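Local coordinates for P-granule scaffold protein (Caenorhabditis japonica, PDB 5W4D) that probably scaffolds P granules, the germ granules of nematodes, and is thought to take part in RNA binding and mRNA repression, at residues E31-D36 with P206-I211; P20-Y25 with V61-P66; Y46-S51 with D210-G215; L108-Q113 with K120-L125. The protein carries 2 engineered substitutions. All coordinates share one frame; numbering follows the deposited sequence.

Overall arrangement
The four contacts illustrate how a largely helical domain uses different chemistry at different depths. Contact 2 lies deepest, its centre about 10 Å from that of the chain, and is the only one with a hydrogen bond between its segments. Contacts 1 and 3 lie near the periphery and share helix 206-213, which packs on helix 30-35 in contact 1 and on the turn after helix 42-47 in contact 3; one is wholly apolar, the other adds selenium-aromatic and CA-H...O contacts. Contact 4, on the opposite side of the chain's centre from both, is a local cluster of leucines and an isoleucine with two lysines at its margin, its centre about 41 Å from that of contact 1.

Contact 1: E31-D36 with P206-I211; sequences ELLVSD and PKLADI
This is an apolar helix-helix contact at the periphery of the domain, where V34 and L33 of helix 30-35 lie against L208, I211 and the base of K207 on the C-terminal helix 206-213. The short axes approach to 9.4 Å and run in broadly the same direction, with a crossing angle of 43°. V34 carries the centre of the interface through a single branch. Its CG1 stands anti to the backbone N (chi1 170°), which leaves CG2 beside that nitrogen and directed at the opposing helix. CG2 settles over the backbone there, with V34 CG2 to L208 N at 3.8 Å, and the same V34 CG2 also lies 4.2 Å from L208 CB and 4.3 Å from I211 CG1. The methyl thus packs on main chain as well as on side chains.

Two parts of the all-helical architecture that are 170 residues apart in sequence are thereby joined, bringing the C-terminal end of the domain onto its N-terminal helices. Deeper in the interface, L33 CB meets L208 CD1 at 3.9 Å, the two leucines passing each other at a slant. L208 also reaches F48, and A209 on the same helix packs against helix 187-204. K207 gives only its inner carbons to V34, while its ammonium end runs away from helix 30-35.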
loop_
_atom_site.group_PDB
_atom_site.type_symbol
_atom_site.label_atom_id
_atom_site.label_comp_id
_atom_site.label_asym_id
_atom_site.label_seq_id
_atom_site.Cartn_x
_atom_site.Cartn_y
_atom_site.Cartn_z
ATOM N N GLU A 31 -13.386 30.374 9.974
ATOM C CA GLU A 31 -14.634 31.144 9.956
ATOM C C GLU A 31 -14.859 31.788 8.594
ATOM O O GLU A 31 -15.991 31.864 8.097
ATOM C CB GLU A 31 -14.601 32.193 11.068
ATOM C CG GLU A 31 -14.375 31.607 12.463
ATOM C CD GLU A 31 -13.443 32.453 13.329
ATOM O OE1 GLU A 31 -12.865 33.436 12.816
ATOM O OE2 GLU A 31 -13.280 32.123 14.522
ATOM N N LEU A 32 -13.790 32.262 7.967
ATOM C CA LEU A 32 -13.919 32.861 6.647
ATOM C C LEU A 32 -14.444 31.859 5.629
ATOM O O LEU A 32 -15.349 32.157 4.848
ATOM C CB LEU A 32 -12.558 33.393 6.229
ATOM C CG LEU A 32 -12.505 34.317 5.046
ATOM C CD1 LEU A 32 -13.228 35.597 5.425
ATOM C CD2 LEU A 32 -11.047 34.621 4.656
ATOM N N LEU A 33 -13.873 30.658 5.619
ATOM C CA LEU A 33 -14.295 29.634 4.676
ATOM C C LEU A 33 -15.749 29.240 4.887
ATOM O O LEU A 33 -16.457 28.927 3.932
ATOM C CB LEU A 33 -13.404 28.402 4.820
ATOM C CG LEU A 33 -12.025 28.566 4.187
ATOM C CD1 LEU A 33 -11.077 27.504 4.761
ATOM C CD2 LEU A 33 -12.054 28.475 2.671
ATOM N N VAL A 34 -16.195 29.226 6.137
ATOM C CA VAL A 34 -17.557 28.797 6.438
ATOM C C VAL A 34 -18.546 29.918 6.175
ATOM O O VAL A 34 -19.636 29.676 5.645
ATOM C CB VAL A 34 -17.632 28.307 7.889
ATOM C CG1 VAL A 34 -19.074 28.074 8.336
ATOM C CG2 VAL A 34 -16.813 27.011 8.031
ATOM N N SER A 35 -18.193 31.149 6.541
ATOM C CA SER A 35 -19.163 32.248 6.569
ATOM C C SER A 35 -19.022 33.283 5.470
ATOM O O SER A 35 -19.996 33.993 5.205
ATOM C CB SER A 35 -19.093 32.992 7.904
ATOM O OG SER A 35 -19.506 32.151 8.959
ATOM N N ASP A 36 -17.846 33.434 4.849
ATOM C CA ASP A 36 -17.711 34.426 3.784
ATOM C C ASP A 36 -16.729 33.922 2.741
ATOM O O ASP A 36 -15.681 34.540 2.506
ATOM C CB ASP A 36 -17.262 35.772 4.343
ATOM C CG ASP A 36 -17.666 36.951 3.452
ATOM O OD1 ASP A 36 -18.413 36.752 2.477
ATOM O OD2 ASP A 36 -17.230 38.085 3.734
ATOM N N PRO A 206 -16.207 20.515 12.513
ATOM C CA PRO A 206 -17.430 20.017 11.880
ATOM C C PRO A 206 -18.139 20.989 10.959
ATOM O O PRO A 206 -18.824 20.523 10.049
ATOM C CB PRO A 206 -18.320 19.659 13.082
ATOM C CG PRO A 206 -17.776 20.432 14.221
ATOM C CD PRO A 206 -16.282 20.459 13.980
ATOM N N LYS A 207 -18.073 22.308 11.191
ATOM C CA LYS A 207 -18.777 23.211 10.281
ATOM C C LYS A 207 -18.071 23.276 8.928
ATOM O O LYS A 207 -18.727 23.314 7.876
ATOM C CB LYS A 207 -18.892 24.610 10.896
ATOM C CG LYS A 207 -19.719 24.643 12.166
ATOM C CD LYS A 207 -19.527 25.961 12.911
ATOM C CE LYS A 207 -20.635 26.175 13.935
ATOM N NZ LYS A 207 -20.897 24.944 14.745
ATOM N N LEU A 208 -16.742 23.282 8.943
ATOM C CA LEU A 208 -15.990 23.227 7.686
ATOM C C LEU A 208 -16.213 21.893 6.986
ATOM O O LEU A 208 -16.399 21.847 5.770
ATOM C CB LEU A 208 -14.500 23.491 7.954
ATOM C CG LEU A 208 -13.601 23.550 6.710
ATOM C CD1 LEU A 208 -13.998 24.725 5.800
ATOM C CD2 LEU A 208 -12.159 23.688 7.152
ATOM N N ALA A 209 -16.233 20.788 7.738
ATOM C CA ALA A 209 -16.515 19.505 7.119
ATOM C C ALA A 209 -17.890 19.496 6.450
ATOM O O ALA A 209 -18.064 18.899 5.382
ATOM C CB ALA A 209 -16.435 18.420 8.185
ATOM N N ASP A 210 -18.867 20.182 7.057
ATOM C CA ASP A 210 -20.225 20.227 6.506
ATOM C C ASP A 210 -20.263 20.964 5.168
ATOM O O ASP A 210 -21.031 20.602 4.265
ATOM C CB ASP A 210 -21.149 20.903 7.523
ATOM C CG ASP A 210 -22.604 20.899 7.080
ATOM O OD1 ASP A 210 -23.174 19.796 6.934
ATOM O OD2 ASP A 210 -23.166 21.996 6.870
ATOM N N ILE A 211 -19.469 22.029 5.041
ATOM C CA ILE A 211 -19.323 22.715 3.757
ATOM C C ILE A 211 -18.789 21.757 2.703
ATOM O O ILE A 211 -19.279 21.701 1.572
ATOM C CB ILE A 211 -18.395 23.937 3.898
ATOM C CG1 ILE A 211 -18.916 24.928 4.947
ATOM C CG2 ILE A 211 -18.181 24.625 2.541
ATOM C CD1 ILE A 211 -20.263 25.508 4.673
#

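Contact 2: P20-Y25 with V61-P66. Engineered in segment 61-66: M63 (natural residue Ile).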
loop_
_atom_site.group_PDB
_atom_site.type_symbol
_atom_site.label_atom_id
_atom_site.label_comp_id
_atom_site.label_asym_id
_atom_site.label_seq_id
_atom_site.Cartn_x
_atom_site.Cartn_y
_atom_site.Cartn_z
ATOM N N PRO A 20 1.000 21.270 3.501
ATOM C CA PRO A 20 0.972 21.849 4.862
ATOM C C PRO A 20 0.488 23.286 4.907
ATOM O O PRO A 20 -0.199 23.639 5.870
ATOM C CB PRO A 20 2.438 21.753 5.323
ATOM C CG PRO A 20 3.202 21.639 4.125
ATOM C CD PRO A 20 2.354 20.842 3.148
ATOM N N ASN A 21 0.857 24.146 3.942
ATOM C CA ASN A 21 0.395 25.533 4.051
ATOM C C ASN A 21 -1.104 25.644 3.791
ATOM O O ASN A 21 -1.770 26.526 4.362
ATOM C CB ASN A 21 1.177 26.437 3.109
ATOM C CG ASN A 21 1.053 27.908 3.476
ATOM O OD1 ASN A 21 1.052 28.281 4.649
ATOM N ND2 ASN A 21 0.971 28.755 2.465
ATOM N N LEU A 22 -1.667 24.752 2.968
ATOM C CA LEU A 22 -3.116 24.741 2.744
ATOM C C LEU A 22 -3.849 24.294 4.011
ATOM O O LEU A 22 -4.885 24.865 4.391
ATOM C CB LEU A 22 -3.425 23.822 1.566
ATOM C CG LEU A 22 -4.900 23.548 1.237
ATOM C CD1 LEU A 22 -5.590 24.841 0.765
ATOM C CD2 LEU A 22 -4.991 22.487 0.151
ATOM N N ALA A 23 -3.297 23.299 4.708
ATOM C CA ALA A 23 -3.890 22.868 5.976
ATOM C C ALA A 23 -3.831 23.989 7.013
ATOM O O ALA A 23 -4.812 24.245 7.725
ATOM C CB ALA A 23 -3.155 21.636 6.488
ATOM N N LEU A 24 -2.690 24.680 7.102
ATOM C CA LEU A 24 -2.579 25.805 8.023
ATOM C C LEU A 24 -3.582 26.895 7.675
ATOM O O LEU A 24 -4.158 27.531 8.568
ATOM C CB LEU A 24 -1.154 26.373 8.012
ATOM C CG LEU A 24 -0.885 27.532 8.983
ATOM C CD1 LEU A 24 -1.239 27.190 10.454
ATOM C CD2 LEU A 24 0.581 27.966 8.908
ATOM N N TYR A 25 -3.729 27.188 6.384
ATOM C CA TYR A 25 -4.698 28.191 5.945
ATOM C C TYR A 25 -6.102 27.860 6.461
ATOM O O TYR A 25 -6.832 28.740 6.951
ATOM C CB TYR A 25 -4.692 28.297 4.407
ATOM C CG TYR A 25 -5.634 29.390 3.939
ATOM C CD1 TYR A 25 -6.982 29.144 3.753
ATOM C CD2 TYR A 25 -5.180 30.677 3.761
ATOM C CE1 TYR A 25 -7.843 30.156 3.396
ATOM C CE2 TYR A 25 -6.034 31.698 3.403
ATOM C CZ TYR A 25 -7.360 31.428 3.227
ATOM O OH TYR A 25 -8.214 32.457 2.872
ATOM N N VAL A 61 0.864 27.737 -6.941
ATOM C CA VAL A 61 2.275 27.987 -6.660
ATOM C C VAL A 61 2.446 28.861 -5.425
ATOM O O VAL A 61 3.300 28.575 -4.582
ATOM C CB VAL A 61 2.975 28.603 -7.889
ATOM C CG1 VAL A 61 4.426 28.981 -7.545
ATOM C CG2 VAL A 61 2.955 27.625 -9.047
ATOM N N GLN A 62 1.645 29.934 -5.285
ATOM C CA GLN A 62 1.836 30.828 -4.137
ATOM C C GLN A 62 1.461 30.144 -2.819
ATOM O O GLN A 62 2.064 30.437 -1.781
ATOM C CB GLN A 62 1.033 32.130 -4.304
ATOM C CG GLN A 62 1.415 32.963 -5.532
ATOM C CD GLN A 62 2.920 33.156 -5.679
ATOM O OE1 GLN A 62 3.632 33.374 -4.696
ATOM N NE2 GLN A 62 3.417 33.040 -6.913
HETATM N N MSE A 63 0.496 29.230 -2.837
HETATM C CA MSE A 63 0.154 28.475 -1.632
HETATM C C MSE A 63 1.274 27.492 -1.245
HETATM O O MSE A 63 1.576 27.314 -0.051
HETATM C CB MSE A 63 -1.170 27.736 -1.828
HETATM C CG MSE A 63 -1.616 26.869 -0.683
HETATM SE SE MSE A 63 -2.071 27.907 0.891
HETATM C CE MSE A 63 -3.795 28.582 0.288
ATOM N N LEU A 64 1.909 26.893 -2.259
ATOM C CA LEU A 64 3.006 25.962 -2.022
ATOM C C LEU A 64 4.294 26.664 -1.577
ATOM O O LEU A 64 5.040 26.100 -0.764
ATOM C CB LEU A 64 3.262 25.154 -3.297
ATOM C CG LEU A 64 2.190 24.125 -3.680
ATOM C CD1 LEU A 64 2.664 23.379 -4.910
ATOM C CD2 LEU A 64 1.861 23.179 -2.565
ATOM N N PHE A 65 4.546 27.896 -2.049
ATOM C CA PHE A 65 5.796 28.618 -1.807
ATOM C C PHE A 65 5.489 30.031 -1.319
ATOM O O PHE A 65 5.778 31.029 -2.007
ATOM C CB PHE A 65 6.665 28.668 -3.062
ATOM C CG PHE A 65 7.025 27.316 -3.618
ATOM C CD1 PHE A 65 8.160 26.630 -3.183
ATOM C CD2 PHE A 65 6.265 26.756 -4.617
ATOM C CE1 PHE A 65 8.497 25.393 -3.703
ATOM C CE2 PHE A 65 6.582 25.517 -5.139
ATOM C CZ PHE A 65 7.734 24.836 -4.690
ATOM N N PRO A 66 4.932 30.155 -0.116
ATOM C CA PRO A 66 4.695 31.499 0.434
ATOM C C PRO A 66 5.996 32.254 0.629
ATOM O O PRO A 66 7.075 31.676 0.803
ATOM C CB PRO A 66 4.000 31.225 1.775
ATOM C CG PRO A 66 4.353 29.845 2.131
ATOM C CD PRO A 66 4.516 29.103 0.821
#
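The first torsion of N21 (chi1 -162°) swings its amide across to helix 57-64, while M63, an engineered selenomethionine in place of the natural isoleucine, leaves its backbone with CG anti to N and then bends at both following torsions, carrying its selenium and methyl across to helix 20-28. In the N21 conformer described here, one of two deposited, ND2 donates to M63 O at 3.0 Å. The bond is fairly straight, 157° at the hydrogen, and meets the acceptor on a lone pair in the carbonyl plane, with a C=O...N angle of 134°. M63 O lies close to the amide plane of N21, so donor and acceptor are well matched in orientation.

The bond joins the last turn of helix 57-64 to the first turn of helix 20-28, two of the short helices in the N-terminal part of this mainly helical domain. The chain leaves helical geometry at F65, just past M63, and it is there that N21 donates to the M63 carbonyl. P66 also packs on the same amide, with P66 CG to N21 ND2 at 3.6 Å.

Beside the polar bond, M63 SE comes within 3.5 Å of N21 ND2, a contact and no more. Its methyl continues into apolar ground, where M63 CE lies 4.2 Å from L22 CD1 and also touches Y25 CG, both side chains crossing the selenomethionine at about a right angle. Helix 42-47 closes in on the same side chains, F43 touching both L22 and M63. The hydroxyl of Y25 is bonded to the backbone N of N41.

Contact 3: Y46-S51 with D210-G215; sequences YVFGAS and DIMRNG. Engineered in segment 210-215: M212 (natural residue Ile).
M212, an engineered selenomethionine where isoleucine is natural, lays its selenium against the F48 ring, with M212 SE to F48 CD1 at 3.8 Å. The selenium stands obliquely to the ring, 56° off its normal, in a selenium version of the Met-aromatic contact. V47 CG1 lies over one face of that ring, toward its rim. CG of M212 lies roughly anti to the backbone N (chi1 -153°), and this carries the chain past the F48 carbonyl to the ring; R194, F197 and L198 of helix 187-204 also touch this side chain.

A weak CA-H...O contact also forms, M212 CA lying 3.1 Å from F48 O. I211 adds its CG2 branch, which reaches F48 O at 3.6 Å and A50 CB at 4.0 Å. G49 fits here because it has no side chain: a beta carbon would crowd both M212 CA and I211 O. Its positive phi of 79° likewise favours glycine. G49 is the C-prime residue of a Schellman motif, with A50 N bonded to A45 O and G49 N to Y46 O, and this turn, ending helix 42-47, docks on the last turns of helix 206-213.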
loop_
_atom_site.group_PDB
_atom_site.type_symbol
_atom_site.label_atom_id
_atom_site.label_comp_id
_atom_site.label_asym_id
_atom_site.label_seq_id
_atom_site.Cartn_x
_atom_site.Cartn_y
_atom_site.Cartn_z
ATOM N N TYR A 46 -11.929 26.227 -3.178
ATOM C CA TYR A 46 -12.253 25.156 -4.104
ATOM C C TYR A 46 -12.114 23.780 -3.454
ATOM O O TYR A 46 -12.999 22.929 -3.585
ATOM C CB TYR A 46 -11.339 25.273 -5.325
ATOM C CG TYR A 46 -11.671 24.347 -6.482
ATOM C CD1 TYR A 46 -12.848 24.509 -7.201
ATOM C CD2 TYR A 46 -10.783 23.359 -6.904
ATOM C CE1 TYR A 46 -13.153 23.704 -8.266
ATOM C CE2 TYR A 46 -11.099 22.533 -8.012
ATOM C CZ TYR A 46 -12.274 22.722 -8.679
ATOM O OH TYR A 46 -12.569 21.941 -9.786
ATOM N N VAL A 47 -10.990 23.530 -2.764
ATOM C CA VAL A 47 -10.749 22.230 -2.140
ATOM C C VAL A 47 -11.843 21.912 -1.138
ATOM O O VAL A 47 -12.354 20.787 -1.101
ATOM C CB VAL A 47 -9.368 22.203 -1.459
ATOM C CG1 VAL A 47 -9.231 21.005 -0.499
ATOM C CG2 VAL A 47 -8.283 22.180 -2.499
ATOM N N PHE A 48 -12.191 22.879 -0.290
ATOM C CA PHE A 48 -13.127 22.621 0.806
ATOM C C PHE A 48 -14.577 22.751 0.381
ATOM O O PHE A 48 -15.472 22.652 1.230
ATOM C CB PHE A 48 -12.809 23.514 2.005
ATOM C CG PHE A 48 -11.592 23.065 2.748
ATOM C CD1 PHE A 48 -11.675 22.017 3.655
ATOM C CD2 PHE A 48 -10.337 23.631 2.496
ATOM C CE1 PHE A 48 -10.542 21.574 4.307
ATOM C CE2 PHE A 48 -9.205 23.169 3.149
ATOM C CZ PHE A 48 -9.324 22.126 4.058
ATOM N N GLY A 49 -14.832 22.926 -0.910
ATOM C CA GLY A 49 -16.196 22.898 -1.394
ATOM C C GLY A 49 -16.978 24.170 -1.176
ATOM O O GLY A 49 -18.202 24.168 -1.351
ATOM N N ALA A 50 -16.304 25.271 -0.854
ATOM C CA ALA A 50 -16.984 26.530 -0.583
ATOM C C ALA A 50 -17.193 27.371 -1.829
ATOM O O ALA A 50 -18.003 28.321 -1.803
ATOM C CB ALA A 50 -16.184 27.334 0.447
ATOM N N SER A 51 -16.484 27.049 -2.907
ATOM C CA SER A 51 -16.667 27.697 -4.198
ATOM C C SER A 51 -16.440 26.668 -5.285
ATOM O O SER A 51 -15.650 25.736 -5.116
ATOM C CB SER A 51 -15.711 28.869 -4.411
ATOM O OG SER A 51 -15.867 29.392 -5.726
ATOM N N ASP A 210 -18.867 20.182 7.057
ATOM C CA ASP A 210 -20.225 20.227 6.506
ATOM C C ASP A 210 -20.263 20.964 5.168
ATOM O O ASP A 210 -21.031 20.602 4.265
ATOM C CB ASP A 210 -21.149 20.903 7.523
ATOM C CG ASP A 210 -22.604 20.899 7.080
ATOM O OD1 ASP A 210 -23.174 19.796 6.934
ATOM O OD2 ASP A 210 -23.166 21.996 6.870
ATOM N N ILE A 211 -19.469 22.029 5.041
ATOM C CA ILE A 211 -19.323 22.715 3.757
ATOM C C ILE A 211 -18.789 21.757 2.703
ATOM O O ILE A 211 -19.279 21.701 1.572
ATOM C CB ILE A 211 -18.395 23.937 3.898
ATOM C CG1 ILE A 211 -18.916 24.928 4.947
ATOM C CG2 ILE A 211 -18.181 24.625 2.541
ATOM C CD1 ILE A 211 -20.263 25.508 4.673
HETATM N N MSE A 212 -17.739 21.030 3.041
HETATM C CA MSE A 212 -17.148 20.134 2.101
HETATM C C MSE A 212 -18.081 18.983 1.703
HETATM O O MSE A 212 -18.103 18.556 0.550
HETATM C CB MSE A 212 -15.864 19.612 2.691
HETATM C CG MSE A 212 -14.976 19.271 1.632
HETATM SE SE MSE A 212 -13.340 18.771 2.465
HETATM C CE MSE A 212 -13.415 17.218 1.534
ATOM N N ARG A 213 -18.884 18.520 2.664
ATOM C CA ARG A 213 -19.792 17.406 2.425
ATOM C C ARG A 213 -20.959 17.828 1.550
ATOM O O ARG A 213 -21.395 17.071 0.674
ATOM C CB ARG A 213 -20.310 16.897 3.768
ATOM C CG ARG A 213 -21.131 15.632 3.722
ATOM C CD ARG A 213 -21.439 15.201 5.145
ATOM N NE ARG A 213 -20.433 14.301 5.715
ATOM C CZ ARG A 213 -19.656 14.568 6.765
ATOM N NH1 ARG A 213 -19.728 15.732 7.396
ATOM N NH2 ARG A 213 -18.806 13.642 7.206
ATOM N N ASN A 214 -21.482 19.028 1.805
ATOM C CA ASN A 214 -22.615 19.576 1.084
ATOM C C ASN A 214 -22.094 20.763 0.304
ATOM O O ASN A 214 -21.578 20.590 -0.820
ATOM C CB ASN A 214 -23.738 19.959 2.062
ATOM C CG ASN A 214 -24.185 18.803 2.927
ATOM O OD1 ASN A 214 -24.198 17.655 2.490
ATOM N ND2 ASN A 214 -24.579 19.103 4.162
ATOM N N GLY A 215 -22.164 21.979 0.840
ATOM C CA GLY A 215 -21.643 23.151 0.166
ATOM C C GLY A 215 -21.619 24.366 1.069
ATOM O O GLY A 215 -21.425 25.482 0.584
#

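Contact 4: L108-Q113 with K120-L125; sequences LSILAQ and KKKLNL
S109 OG is gripped by H106 O, N96 ND2 and T105 OG1, which tie down the start of the short 3-10 turn whose L108, I110 and L111 all converge on L123. The turn is closed by i to i+3 backbone bonds, among them L111 N to L108 O at 3.0 Å. L123 divides its two branches between the three partners. Its CD1 lies 3.7 Å from L111 CG, the leucines crossing at a slant, while L123 CD2 meets L108 CD2 at 3.8 Å.

The arrangement is a 3-10 turn folded onto helix 116-131, the helix that follows it almost at once in sequence, and helix 136-148 completes the apolar cluster through L141, L144 and I148. I110, more exposed than the leucines, has CG1 between the backbone N and carbonyl carbon (chi1 58°), which sends CD1 toward L123; the two side chains meet tip to tip, with I110 CD1 to L123 CD2 at 3.8 Å. Shortening L123 to an alanine is likely to open a gap between turn and helix and leave L108, I110 and L111 without their shared partner.

Lysines border the cluster: K120 CG packs on L111 CD2 at 3.8 Å, and K122, bent at its last torsion, brings NZ to 3.5 Å from I110 CD1.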
loop_
_atom_site.group_PDB
_atom_site.type_symbol
_atom_site.label_atom_id
_atom_site.label_comp_id
_atom_site.label_asym_id
_atom_site.label_seq_id
_atom_site.Cartn_x
_atom_site.Cartn_y
_atom_site.Cartn_z
ATOM N N LEU A 108 15.304 13.879 -6.296
ATOM C CA LEU A 108 14.902 13.336 -7.591
ATOM C C LEU A 108 15.284 14.282 -8.733
ATOM O O LEU A 108 14.666 14.269 -9.812
ATOM C CB LEU A 108 13.394 13.053 -7.637
ATOM C CG LEU A 108 12.869 12.084 -6.592
ATOM C CD1 LEU A 108 11.389 11.865 -6.834
ATOM C CD2 LEU A 108 13.618 10.755 -6.621
ATOM N N SER A 109 16.286 15.114 -8.505
ATOM C CA SER A 109 16.782 16.031 -9.523
ATOM C C SER A 109 17.085 15.385 -10.871
ATOM O O SER A 109 17.040 16.077 -11.893
ATOM C CB SER A 109 18.061 16.700 -9.025
ATOM O OG SER A 109 17.726 17.661 -8.099
ATOM N N ILE A 110 17.379 14.085 -10.922
ATOM C CA ILE A 110 17.660 13.472 -12.222
ATOM C C ILE A 110 16.490 13.624 -13.188
ATOM O O ILE A 110 16.684 13.569 -14.413
ATOM C CB ILE A 110 18.047 11.989 -12.062
ATOM C CG1 ILE A 110 16.939 11.188 -11.364
ATOM C CG2 ILE A 110 19.375 11.915 -11.328
ATOM C CD1 ILE A 110 17.231 9.697 -11.235
ATOM N N LEU A 111 15.281 13.854 -12.668
ATOM C CA LEU A 111 14.103 14.038 -13.519
ATOM C C LEU A 111 14.165 15.318 -14.343
ATOM O O LEU A 111 13.496 15.411 -15.381
ATOM C CB LEU A 111 12.840 14.069 -12.642
ATOM C CG LEU A 111 12.434 12.699 -12.132
ATOM C CD1 LEU A 111 11.305 12.878 -11.132
ATOM C CD2 LEU A 111 11.980 11.763 -13.270
ATOM N N ALA A 112 14.922 16.308 -13.886
ATOM C CA ALA A 112 15.016 17.603 -14.538
ATOM C C ALA A 112 16.238 17.712 -15.436
ATOM O O ALA A 112 16.504 18.790 -15.974
ATOM C CB ALA A 112 15.054 18.707 -13.479
ATOM N N GLN A 113 16.983 16.620 -15.615
ATOM C CA GLN A 113 18.297 16.659 -16.251
ATOM C C GLN A 113 18.313 15.987 -17.620
ATOM O O GLN A 113 19.322 15.398 -18.010
ATOM C CB GLN A 113 19.331 16.012 -15.329
ATOM C CG GLN A 113 19.529 16.802 -14.046
ATOM C CD GLN A 113 20.435 16.108 -13.060
ATOM O OE1 GLN A 113 20.986 15.046 -13.342
ATOM N NE2 GLN A 113 20.590 16.707 -11.883
ATOM N N LYS A 120 13.315 7.654 -15.460
ATOM C CA LYS A 120 12.101 7.077 -14.889
ATOM C C LYS A 120 12.188 5.547 -14.791
ATOM O O LYS A 120 11.616 4.963 -13.873
ATOM C CB LYS A 120 10.883 7.521 -15.700
ATOM C CG LYS A 120 10.460 8.991 -15.441
ATOM C CD LYS A 120 9.262 9.383 -16.302
ATOM C CE LYS A 120 8.938 10.830 -16.166
ATOM N NZ LYS A 120 7.787 11.153 -17.072
ATOM N N LYS A 121 12.879 4.870 -15.710
ATOM C CA LYS A 121 13.098 3.426 -15.550
ATOM C C LYS A 121 13.940 3.094 -14.306
ATOM O O LYS A 121 13.617 2.160 -13.549
ATOM C CB LYS A 121 13.759 2.871 -16.810
ATOM C CG LYS A 121 12.905 3.055 -18.061
ATOM C CD LYS A 121 11.578 2.316 -17.939
ATOM C CE LYS A 121 10.664 2.565 -19.132
ATOM N NZ LYS A 121 9.458 1.691 -19.052
ATOM N N LYS A 122 15.010 3.856 -14.068
ATOM C CA LYS A 122 15.793 3.694 -12.842
ATOM C C LYS A 122 14.961 4.047 -11.611
ATOM O O LYS A 122 15.018 3.356 -10.585
ATOM C CB LYS A 122 17.038 4.582 -12.911
ATOM C CG LYS A 122 17.788 4.739 -11.603
ATOM C CD LYS A 122 19.012 5.644 -11.798
ATOM C CE LYS A 122 19.706 5.976 -10.475
ATOM N NZ LYS A 122 19.008 7.057 -9.716
ATOM N N LEU A 123 14.178 5.125 -11.705
ATOM C CA LEU A 123 13.364 5.509 -10.569
ATOM C C LEU A 123 12.291 4.471 -10.297
ATOM O O LEU A 123 12.003 4.223 -9.122
ATOM C CB LEU A 123 12.755 6.894 -10.764
ATOM C CG LEU A 123 13.733 8.068 -10.496
ATOM C CD1 LEU A 123 13.011 9.386 -10.552
ATOM C CD2 LEU A 123 14.494 8.007 -9.158
ATOM N N ASN A 124 11.741 3.833 -11.335
ATOM C CA ASN A 124 10.741 2.772 -11.112
ATOM C C ASN A 124 11.300 1.693 -10.199
ATOM O O ASN A 124 10.653 1.275 -9.226
ATOM C CB ASN A 124 10.322 2.167 -12.450
ATOM C CG ASN A 124 9.459 0.907 -12.295
ATOM O OD1 ASN A 124 9.796 -0.196 -12.813
ATOM N ND2 ASN A 124 8.335 1.059 -11.620
ATOM N N LEU A 125 12.525 1.243 -10.478
ATOM C CA LEU A 125 13.114 0.183 -9.654
ATOM C C LEU A 125 13.396 0.677 -8.244
ATOM O O LEU A 125 13.166 -0.049 -7.259
ATOM C CB LEU A 125 14.394 -0.346 -10.330
ATOM C CG LEU A 125 14.219 -1.005 -11.691
ATOM C CD1 LEU A 125 15.552 -1.581 -12.159
ATOM C CD2 LEU A 125 13.137 -2.100 -11.677
#